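Local coordinates for protein Ufm1-specific protease (Caenorhabditis elegans, PDB 5EJJ) that cleaves the peptide bond at the C-terminal glycine of the ubiquitin-like modifier ufm-1 as a thiol protease, and is required for localising certain odorant receptors to cilia, at residues I320-H323 against K324-N327; F452-N455 against E456-L460; R105-S108 against E109-M113. All coordinates share one frame; numbering follows the deposited sequence.

Contact 1: residues I320-H323 against K324-N327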
ATOM      1  N   ILE A 320       1.482  10.423  12.460  1.00 23.61           N
ATOM      2  CA  ILE A 320       2.335  11.519  12.002  1.00 22.92           C
ATOM      3  C   ILE A 320       3.810  11.199  12.244  1.00 21.60           C
ATOM      4  O   ILE A 320       4.656  11.391  11.373  1.00 21.86           O
ATOM      5  CB  ILE A 320       1.923  12.865  12.652  1.00 21.74           C
ATOM      6  CG1 ILE A 320       0.727  13.441  11.910  1.00 18.94           C
ATOM      7  CG2 ILE A 320       3.069  13.870  12.631  1.00 19.30           C
ATOM      8  CD1 ILE A 320      -0.278  14.015  12.818  1.00 28.37           C
ATOM      9  N   ARG A 321       4.109  10.692  13.430  1.00 24.03           N
ATOM     10  CA  ARG A 321       5.472  10.341  13.773  1.00 22.68           C
ATOM     11  C   ARG A 321       5.987   9.335  12.764  1.00 21.64           C
ATOM     12  O   ARG A 321       7.085   9.482  12.217  1.00 21.15           O
ATOM     13  CB  ARG A 321       5.509   9.759  15.180  1.00 24.62           C
ATOM     14  CG  ARG A 321       6.782   9.029  15.541  1.00 30.92           C
ATOM     15  CD  ARG A 321       7.809   9.933  16.199  1.00 42.47           C
ATOM     16  NE  ARG A 321       8.829   9.140  16.893  1.00 57.84           N
ATOM     17  CZ  ARG A 321      10.135   9.415  16.872  1.00 66.25           C
ATOM     18  NH1 ARG A 321      10.588  10.473  16.191  1.00 63.34           N
ATOM     19  NH2 ARG A 321      10.989   8.629  17.529  1.00 60.28           N
ATOM     20  N   LEU A 322       5.163   8.328  12.500  1.00 20.73           N
ATOM     21  CA  LEU A 322       5.529   7.281  11.567  1.00 17.51           C
ATOM     22  C   LEU A 322       5.790   7.817  10.161  1.00 17.45           C
ATOM     23  O   LEU A 322       6.739   7.379   9.522  1.00 18.73           O
ATOM     24  CB  LEU A 322       4.487   6.168  11.554  1.00 16.65           C
ATOM     25  CG  LEU A 322       4.508   5.171  12.713  1.00 15.91           C
ATOM     26  CD1 LEU A 322       3.926   3.890  12.245  1.00 13.47           C
ATOM     27  CD2 LEU A 322       5.895   4.914  13.214  1.00 15.06           C
ATOM     28  N   HIS A 323       4.969   8.761   9.692  1.00 18.79           N
ATOM     29  CA  HIS A 323       5.199   9.434   8.407  1.00 16.63           C
ATOM     30  C   HIS A 323       6.610  10.041   8.322  1.00 18.19           C
ATOM     31  O   HIS A 323       7.311   9.918   7.306  1.00 17.96           O
ATOM     32  CB  HIS A 323       4.161  10.528   8.165  1.00 16.62           C
ATOM     33  CG  HIS A 323       2.887  10.038   7.546  1.00 19.70           C
ATOM     34  ND1 HIS A 323       2.028   9.170   8.188  1.00 25.42           N
ATOM     35  CD2 HIS A 323       2.316  10.309   6.348  1.00 19.95           C
ATOM     36  CE1 HIS A 323       0.987   8.920   7.412  1.00 20.45           C
ATOM     37  NE2 HIS A 323       1.138   9.600   6.290  1.00 20.09           N
ATOM     38  N   LYS A 324       7.038  10.686   9.396  1.00 18.92           N
ATOM     39  CA  LYS A 324       8.376  11.269   9.422  1.00 19.94           C
ATOM     40  C   LYS A 324       9.467  10.199   9.428  1.00 18.39           C
ATOM     41  O   LYS A 324      10.527  10.371   8.815  1.00 19.39           O
ATOM     42  CB  LYS A 324       8.530  12.201  10.640  1.00 22.85           C
ATOM     43  CG  LYS A 324       7.864  13.548  10.452  1.00 28.43           C
ATOM     44  CD  LYS A 324       7.819  14.357  11.732  1.00 37.47           C
ATOM     45  CE  LYS A 324       6.644  15.348  11.699  1.00 34.60           C
ATOM     46  NZ  LYS A 324       6.474  16.078  12.989  1.00 34.83           N
ATOM     47  N   LEU A 325       9.218   9.107  10.144  1.00 17.61           N
ATOM     48  CA  LEU A 325      10.233   8.086  10.312  1.00 16.29           C
ATOM     49  C   LEU A 325      10.453   7.331   9.015  1.00 16.83           C
ATOM     50  O   LEU A 325      11.603   7.041   8.643  1.00 15.19           O
ATOM     51  CB  LEU A 325       9.847   7.126  11.419  1.00 18.33           C
ATOM     52  CG  LEU A 325      10.008   7.667  12.833  1.00 23.58           C
ATOM     53  CD1 LEU A 325       9.481   6.639  13.829  1.00 23.24           C
ATOM     54  CD2 LEU A 325      11.468   7.981  13.099  1.00 27.95           C
ATOM     55  N   PHE A 326       9.352   7.044   8.321  1.00 13.67           N
ATOM     56  CA  PHE A 326       9.400   6.302   7.070  1.00 12.79           C
ATOM     57  C   PHE A 326       9.360   7.182   5.822  1.00 16.77           C
ATOM     58  O   PHE A 326       9.109   6.691   4.718  1.00 18.11           O
ATOM     59  CB  PHE A 326       8.295   5.259   7.044  1.00 11.49           C
ATOM     60  CG  PHE A 326       8.503   4.184   8.043  1.00 13.21           C
ATOM     61  CD1 PHE A 326       7.639   4.031   9.113  1.00 12.90           C
ATOM     62  CD2 PHE A 326       9.617   3.361   7.953  1.00  9.92           C
ATOM     63  CE1 PHE A 326       7.870   3.064  10.047  1.00 10.07           C
ATOM     64  CE2 PHE A 326       9.847   2.394   8.879  1.00  8.39           C
ATOM     65  CZ  PHE A 326       8.987   2.243   9.926  1.00  9.42           C
ATOM     66  N   ASN A 327       9.637   8.473   6.014  1.00 16.78           N
ATOM     67  CA  ASN A 327       9.629   9.481   4.957  1.00 14.74           C
ATOM     68  C   ASN A 327       8.395   9.372   4.081  1.00 18.25           C
ATOM     69  O   ASN A 327       8.502   9.429   2.853  1.00 20.56           O
ATOM     70  CB  ASN A 327      10.878   9.408   4.089  1.00 12.17           C
ATOM     71  CG  ASN A 327      12.152   9.675   4.861  1.00 14.18           C
ATOM     72  OD1 ASN A 327      13.252   9.510   4.335  1.00 15.55           O
ATOM     73  ND2 ASN A 327      12.018  10.073   6.114  1.00 15.53           N
TER

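Contact 2: residues F452-N455 against E456-L460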
ATOM      1  N   PHE A 452     -24.875  14.242  -4.285  1.00 53.35           N
ATOM      2  CA  PHE A 452     -25.638  14.627  -3.102  1.00 56.60           C
ATOM      3  C   PHE A 452     -25.518  13.602  -1.965  1.00 57.02           C
ATOM      4  O   PHE A 452     -25.238  13.977  -0.820  1.00 58.06           O
ATOM      5  CB  PHE A 452     -27.105  14.851  -3.492  1.00 61.57           C
ATOM      6  CG  PHE A 452     -27.983  15.301  -2.350  1.00 68.36           C
ATOM      7  CD1 PHE A 452     -27.975  16.632  -1.929  1.00 65.34           C
ATOM      8  CD2 PHE A 452     -28.831  14.394  -1.709  1.00 63.89           C
ATOM      9  CE1 PHE A 452     -28.786  17.045  -0.875  1.00 71.65           C
ATOM     10  CE2 PHE A 452     -29.643  14.799  -0.654  1.00 63.08           C
ATOM     11  CZ  PHE A 452     -29.623  16.124  -0.236  1.00 67.61           C
ATOM     12  N   VAL A 453     -25.746  12.325  -2.291  1.00 51.88           N
ATOM     13  CA  VAL A 453     -25.549  11.202  -1.366  1.00 51.36           C
ATOM     14  C   VAL A 453     -24.149  11.243  -0.743  1.00 50.94           C
ATOM     15  O   VAL A 453     -23.978  11.153   0.469  1.00 50.13           O
ATOM     16  CB  VAL A 453     -25.720   9.850  -2.101  1.00 50.74           C
ATOM     17  CG1 VAL A 453     -25.566   8.688  -1.140  1.00 50.18           C
ATOM     18  CG2 VAL A 453     -27.058   9.786  -2.803  1.00 44.83           C
ATOM     19  N   LEU A 454     -23.155  11.378  -1.608  1.00 50.41           N
ATOM     20  CA  LEU A 454     -21.778  11.671  -1.234  1.00 52.01           C
ATOM     21  C   LEU A 454     -21.617  12.860  -0.281  1.00 52.05           C
ATOM     22  O   LEU A 454     -20.694  12.886   0.525  1.00 52.26           O
ATOM     23  CB  LEU A 454     -20.994  11.987  -2.511  1.00 55.37           C
ATOM     24  CG  LEU A 454     -19.672  11.292  -2.791  1.00 47.99           C
ATOM     25  CD1 LEU A 454     -19.712   9.858  -2.282  1.00 45.17           C
ATOM     26  CD2 LEU A 454     -19.453  11.339  -4.291  1.00 38.25           C
ATOM     27  N   ASN A 455     -22.485  13.863  -0.391  1.00 57.30           N
ATOM     28  CA  ASN A 455     -22.338  15.065   0.437  1.00 62.12           C
ATOM     29  C   ASN A 455     -22.891  14.929   1.858  1.00 62.77           C
ATOM     30  O   ASN A 455     -22.497  15.677   2.758  1.00 60.27           O
ATOM     31  CB  ASN A 455     -22.956  16.293  -0.237  1.00 66.02           C
ATOM     32  CG  ASN A 455     -22.628  17.597   0.498  1.00 69.50           C
ATOM     33  OD1 ASN A 455     -21.605  17.706   1.184  1.00 64.87           O
ATOM     34  ND2 ASN A 455     -23.499  18.594   0.350  1.00 71.58           N
ATOM     35  N   GLU A 456     -23.798  13.981   2.071  1.00 58.61           N
ATOM     36  CA  GLU A 456     -24.341  13.824   3.409  1.00 59.70           C
ATOM     37  C   GLU A 456     -24.139  12.442   4.009  1.00 54.85           C
ATOM     38  O   GLU A 456     -24.466  12.223   5.171  1.00 62.28           O
ATOM     39  CB  GLU A 456     -25.805  14.264   3.484  1.00 72.02           C
ATOM     40  CG  GLU A 456     -26.778  13.371   2.757  1.00 73.69           C
ATOM     41  CD  GLU A 456     -28.167  13.971   2.738  1.00 88.02           C
ATOM     42  OE1 GLU A 456     -28.282  15.163   3.108  1.00 86.73           O
ATOM     43  OE2 GLU A 456     -29.131  13.259   2.360  1.00 94.21           O
ATOM     44  N   LEU A 457     -23.598  11.510   3.237  1.00 53.69           N
ATOM     45  CA  LEU A 457     -23.077  10.289   3.849  1.00 51.37           C
ATOM     46  C   LEU A 457     -21.586  10.435   4.157  1.00 49.35           C
ATOM     47  O   LEU A 457     -21.036   9.675   4.945  1.00 56.28           O
ATOM     48  CB  LEU A 457     -23.336   9.048   2.988  1.00 44.00           C
ATOM     49  CG  LEU A 457     -24.806   8.695   2.785  1.00 41.73           C
ATOM     50  CD1 LEU A 457     -24.994   7.263   2.257  1.00 35.90           C
ATOM     51  CD2 LEU A 457     -25.567   8.924   4.075  1.00 44.55           C
ATOM     52  N   LEU A 458     -20.942  11.432   3.555  1.00 48.47           N
ATOM     53  CA  LEU A 458     -19.501  11.569   3.680  1.00 49.15           C
ATOM     54  C   LEU A 458     -18.997  12.981   3.902  1.00 53.11           C
ATOM     55  O   LEU A 458     -17.787  13.186   3.922  1.00 58.07           O
ATOM     56  CB  LEU A 458     -18.799  10.992   2.456  1.00 52.13           C
ATOM     57  CG  LEU A 458     -18.744   9.473   2.376  1.00 49.87           C
ATOM     58  CD1 LEU A 458     -17.959   9.025   1.147  1.00 45.83           C
ATOM     59  CD2 LEU A 458     -18.160   8.903   3.641  1.00 42.75           C
ATOM     60  N   LYS A 459     -19.899  13.941   4.079  1.00 53.53           N
ATOM     61  CA  LYS A 459     -19.509  15.348   4.211  1.00 62.53           C
ATOM     62  C   LYS A 459     -18.498  15.677   3.116  1.00 62.67           C
ATOM     63  O   LYS A 459     -17.412  16.202   3.375  1.00 63.99           O
ATOM     64  CB  LYS A 459     -18.914  15.641   5.599  1.00 67.07           C
ATOM     65  CG  LYS A 459     -19.404  16.956   6.254  1.00 76.88           C
ATOM     66  CD  LYS A 459     -19.191  18.199   5.362  1.00 78.24           C
ATOM     67  CE  LYS A 459     -20.523  18.887   5.008  1.00 78.56           C
ATOM     68  NZ  LYS A 459     -20.475  19.754   3.780  1.00 62.33           N
ATOM     69  N   LEU A 460     -18.861  15.333   1.889  1.00 63.99           N
ATOM     70  CA  LEU A 460     -17.901  15.295   0.803  1.00 60.78           C
ATOM     71  C   LEU A 460     -18.293  16.232  -0.335  1.00 57.03           C
ATOM     72  O   LEU A 460     -19.375  16.116  -0.917  1.00 55.87           O
ATOM     73  CB  LEU A 460     -17.770  13.857   0.307  1.00 57.69           C
ATOM     74  CG  LEU A 460     -16.501  13.462  -0.434  1.00 53.77           C
ATOM     75  CD1 LEU A 460     -15.293  13.973   0.325  1.00 46.70           C
ATOM     76  CD2 LEU A 460     -16.477  11.943  -0.578  1.00 47.66           C
TER

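Contact 3: residues R105-S108 against E109-M113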
ATOM      1  N   ARG A 105      17.301  17.159  -7.613  1.00 37.58           N
ATOM      2  CA  ARG A 105      17.135  15.769  -8.014  1.00 28.78           C
ATOM      3  C   ARG A 105      18.033  15.422  -9.194  1.00 26.87           C
ATOM      4  O   ARG A 105      17.563  15.001 -10.247  1.00 27.44           O
ATOM      5  CB  ARG A 105      15.673  15.431  -8.320  1.00 27.22           C
ATOM      6  CG  ARG A 105      14.714  15.856  -7.240  1.00 28.48           C
ATOM      7  CD  ARG A 105      13.346  15.218  -7.406  1.00 30.18           C
ATOM      8  NE  ARG A 105      12.377  15.787  -6.466  1.00 39.82           N
ATOM      9  CZ  ARG A 105      11.229  15.205  -6.110  1.00 39.46           C
ATOM     10  NH1 ARG A 105      10.905  14.011  -6.604  1.00 35.17           N
ATOM     11  NH2 ARG A 105      10.411  15.808  -5.244  1.00 36.61           N
ATOM     12  N   SER A 106      19.335  15.570  -9.000  1.00 26.94           N
ATOM     13  CA  SER A 106      20.284  15.257 -10.058  1.00 31.60           C
ATOM     14  C   SER A 106      20.886  13.862  -9.976  1.00 33.14           C
ATOM     15  O   SER A 106      21.865  13.655  -9.256  1.00 33.79           O
ATOM     16  CB  SER A 106      21.420  16.270 -10.047  1.00 39.15           C
ATOM     17  OG  SER A 106      22.427  15.901 -10.968  1.00 38.46           O
ATOM     18  N   ILE A 107      20.328  12.913 -10.731  1.00 33.32           N
ATOM     19  CA  ILE A 107      20.951  11.591 -10.864  1.00 32.21           C
ATOM     20  C   ILE A 107      22.347  11.831 -11.390  1.00 33.42           C
ATOM     21  O   ILE A 107      23.310  11.152 -11.024  1.00 31.82           O
ATOM     22  CB  ILE A 107      20.200  10.701 -11.866  1.00 29.52           C
ATOM     23  CG1 ILE A 107      18.981  10.066 -11.189  1.00 29.19           C
ATOM     24  CG2 ILE A 107      21.133   9.629 -12.451  1.00 24.39           C
ATOM     25  CD1 ILE A 107      18.084   9.296 -12.153  1.00 34.53           C
ATOM     26  N   SER A 108      22.405  12.838 -12.257  1.00 48.87           N
ATOM     27  CA  SER A 108      23.614  13.400 -12.840  1.00 44.48           C
ATOM     28  C   SER A 108      24.727  13.569 -11.727  1.00 36.94           C
ATOM     29  O   SER A 108      25.798  12.935 -11.781  1.00 29.75           O
ATOM     30  CB  SER A 108      23.241  14.715 -13.648  1.00 55.12           C
ATOM     31  OG  SER A 108      21.857  14.836 -14.135  1.00 27.67           O
ATOM     32  N   GLU A 109      24.441  14.364 -10.691  1.00 31.73           N
ATOM     33  CA  GLU A 109      25.428  14.664  -9.643  1.00 33.99           C
ATOM     34  C   GLU A 109      25.698  13.503  -8.689  1.00 38.94           C
ATOM     35  O   GLU A 109      26.827  13.336  -8.188  1.00 34.61           O
ATOM     36  CB  GLU A 109      24.983  15.861  -8.796  1.00 36.82           C
ATOM     37  CG  GLU A 109      24.860  17.192  -9.532  1.00 50.14           C
ATOM     38  CD  GLU A 109      24.331  18.310  -8.624  1.00 60.10           C
ATOM     39  OE1 GLU A 109      23.480  19.121  -9.081  1.00 57.21           O
ATOM     40  OE2 GLU A 109      24.772  18.367  -7.446  1.00 59.81           O
ATOM     41  N   PHE A 110      24.641  12.735  -8.405  1.00 43.01           N
ATOM     42  CA  PHE A 110      24.706  11.604  -7.468  1.00 34.83           C
ATOM     43  C   PHE A 110      25.700  10.530  -7.920  1.00 30.83           C
ATOM     44  O   PHE A 110      26.391   9.927  -7.100  1.00 30.12           O
ATOM     45  CB  PHE A 110      23.319  10.976  -7.235  1.00 29.12           C
ATOM     46  CG  PHE A 110      23.372   9.676  -6.474  1.00 25.60           C
ATOM     47  CD1 PHE A 110      23.396   9.673  -5.087  1.00 24.26           C
ATOM     48  CD2 PHE A 110      23.426   8.457  -7.145  1.00 23.44           C
ATOM     49  CE1 PHE A 110      23.460   8.480  -4.380  1.00 23.88           C
ATOM     50  CE2 PHE A 110      23.500   7.252  -6.438  1.00 22.35           C
ATOM     51  CZ  PHE A 110      23.519   7.264  -5.056  1.00 21.17           C
ATOM     52  N   LEU A 111      25.768  10.287  -9.220  1.00 28.19           N
ATOM     53  CA  LEU A 111      26.680   9.278  -9.710  1.00 27.63           C
ATOM     54  C   LEU A 111      28.149   9.650  -9.550  1.00 31.87           C
ATOM     55  O   LEU A 111      28.986   8.763  -9.386  1.00 31.78           O
ATOM     56  CB  LEU A 111      26.380   8.966 -11.158  1.00 27.02           C
ATOM     57  CG  LEU A 111      25.000   8.346 -11.314  1.00 28.61           C
ATOM     58  CD1 LEU A 111      24.712   8.127 -12.814  1.00 25.12           C
ATOM     59  CD2 LEU A 111      24.877   7.042 -10.478  1.00 22.56           C
ATOM     60  N   ASP A 112      28.457  10.948  -9.598  1.00 36.42           N
ATOM     61  CA  ASP A 112      29.842  11.440  -9.547  1.00 35.26           C
ATOM     62  C   ASP A 112      30.383  11.409  -8.136  1.00 40.78           C
ATOM     63  O   ASP A 112      31.584  11.222  -7.909  1.00 38.54           O
ATOM     64  CB  ASP A 112      29.921  12.882 -10.031  1.00 39.73           C
ATOM     65  CG  ASP A 112      29.613  13.016 -11.502  1.00 56.21           C
ATOM     66  OD1 ASP A 112      28.465  13.421 -11.833  1.00 50.93           O
ATOM     67  OD2 ASP A 112      30.522  12.710 -12.322  1.00 64.06           O
ATOM     68  N   MET A 113      29.479  11.619  -7.191  1.00 37.22           N
ATOM     69  CA  MET A 113      29.829  11.610  -5.790  1.00 34.03           C
ATOM     70  C   MET A 113      29.880  10.194  -5.194  1.00 35.35           C
ATOM     71  O   MET A 113      30.385  10.007  -4.078  1.00 36.79           O
ATOM     72  CB  MET A 113      28.820  12.456  -5.036  1.00 33.85           C
ATOM     73  CG  MET A 113      29.407  13.234  -3.910  1.00 42.05           C
ATOM     74  SD  MET A 113      29.209  14.972  -4.250  1.00 67.14           S
ATOM     75  CE  MET A 113      30.248  15.108  -5.716  1.00 50.07           C
TER

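Contact 1: residues I320-H323 against K324-N327
The side chain of Leu322 meets those of Leu325 and Phe326 through a single methyl, CD2; Leu322 and Leu325 on the last turn of helix 312-325, with Phe326 just beyond it, form the buried side. CD2 of Leu322 lies 4.0 Å from CD1 of Leu325, the two side chains running at a slant to each other, and 4.2 Å from CE1 of Phe326, whose ring extends alongside Leu322 in the same direction. The backbone beneath is regular: Lys324, Leu325 and Phe326 donate their N-H groups to the carbonyls of Ile320, Arg321 and Leu322, and the last of these bonds, Phe326 N to Leu322 O, is 2.9 Å long. Phe326 is where helical backbone angles stop, and Asn327, with positive phi, carries the chain out of the helix; its ND2 reaches Lys324 O in a weak bond of 3.1 Å.

The solvent side has fewer partners. Arg321 bends at chi2 (92°), which sets Leu325 CD1 over one face of its guanidinium, offset toward the rim, while NH1 forms a salt bridge with Asp56. Exposed Lys324 stretches out beside Ile320, only its CE and NZ coming near that side chain, CE 4.0 Å from Ile320 CG2.

Toward the interior, Leu322 and Phe326 pack between helix 59-68, at Phe64 and Leu65, and strand 302-306, at Leu302 and Leu304, while Asn327 OD1 accepts from Phe51 N in strand 45-53.

Contact 2: residues F452-N455 against E456-L460
Between Phe452 and Leu460 the backbone unwinds from helix 447-457: Val453 O accepts from Leu457 N at 2.8 Å, nearly in line with its C=O, and also from Glu456 N, which stands well above the carbonyl plane. Leu454 O, one residue on, receives only weak bonds, from Leu458 N and from Leu460 N. The side chains follow this change. Val453 and Leu457 are still one helical turn apart and lie side by side, with CG1 of Val453 3.7 Å from CD1 of Leu457. Leu454 instead meets two leucines from beyond the helix, its CD1 3.9 Å from Leu458 CD1 and its CG 3.9 Å from Leu460 CD2, both at a slant.

This is a helix C-terminus in the peptidase C78 region: Lys459 takes positive phi (46°), and the chain turns so that Leu460 CB lies 3.1 Å from Leu454 O before strand 462-467. The apolar side faces helix 396-409, where Phe401 touches Val453 and Leu454, Trp405 touches Leu458 and Phe408 touches Leu460.

Polar and exposed groups occupy another side. With CG between its own N and carbonyl carbon (chi1 69°), the otherwise extended Glu456 chain brings its carboxylate obliquely to the Phe452 ring, OE2 3.4 Å from CE2 and the two planes 55° apart. Lys459, bent at chi2 and chi3, brings NZ within 3.5 Å of Asn455 OD1, a weak hydrogen bond.

Contact 3: residues R105-S108 against E109-M113
Ser106 caps the start of helix 107-113 by accepting the N-H of Glu109 on its hydroxyl oxygen. OG and Glu109 N are 2.5 Å apart in the model, a value to be read cautiously at 2.8 Å resolution, and the N-H...O angle is 153°. With OG trans to the Ser106 N (chi1 174°), the hydroxyl is turned toward the first turn of the helix, whose N-H groups have no preceding helical carbonyls to bond. The carbonyl of the same residue serves the next N-H, Phe110 N to Ser106 O at 3.0 Å, so one N-cap residue holds two successive amides through two different atoms. Glu109 also lies against Ser106 with its aliphatic part: CG is 3.6 Å from Ser106 CB.

One step further along, Leu111 N bonds to Ile107 O at 3.2 Å, and these two residues run alongside each other, Ile107 CG2 lying 3.9 Å from Leu111 CD1.

What places the cap lies just before it. Arg105, with phi of 60°, is the C-prime residue of a Schellman motif that ends helix 99-104, Ser106 N bonding to Met101 O and Arg105 N to Leu102 O. Ser106 therefore closes one helix through its N and opens the next through its OG and O, making an abrupt junction between the two. The Arg105 guanidinium bonds through NH1 to Gln13 of helix 8-19.

Around this junction, buried Phe110 packs against Met11 of helix 8-19, Leu95 and Leu97 of strand 94-97, Met101 of helix 99-104 and Phe117 of strand 117-119, while Ile107 touches Gln9 and Asn119.

How the contacts relate
All three contacts sit at helix termini, but in different sequence regions: contact 3 in the MPN region, contact 1 in the UfSP2 N-terminal region and contact 2 in the peptidase C78 region. Contacts 1 and 2 are partly buried C-terminal ends whose apolar contacts are made largely by leucines, with Phe326 added in contact 1 and Val453 in contact 2; contact 3 is a surface N-terminus defined by a serine cap, with a single buried residue, Phe110. Contact 1 keeps regular helical bonding up to Phe326, whereas contact 2 passes into weak ones. None touches another: centres of contacts 1 and 3 are about 26 Å apart. Helix 8-19 is nevertheless shared, meeting Asn327 in contact 1 and Phe110 in contact 3.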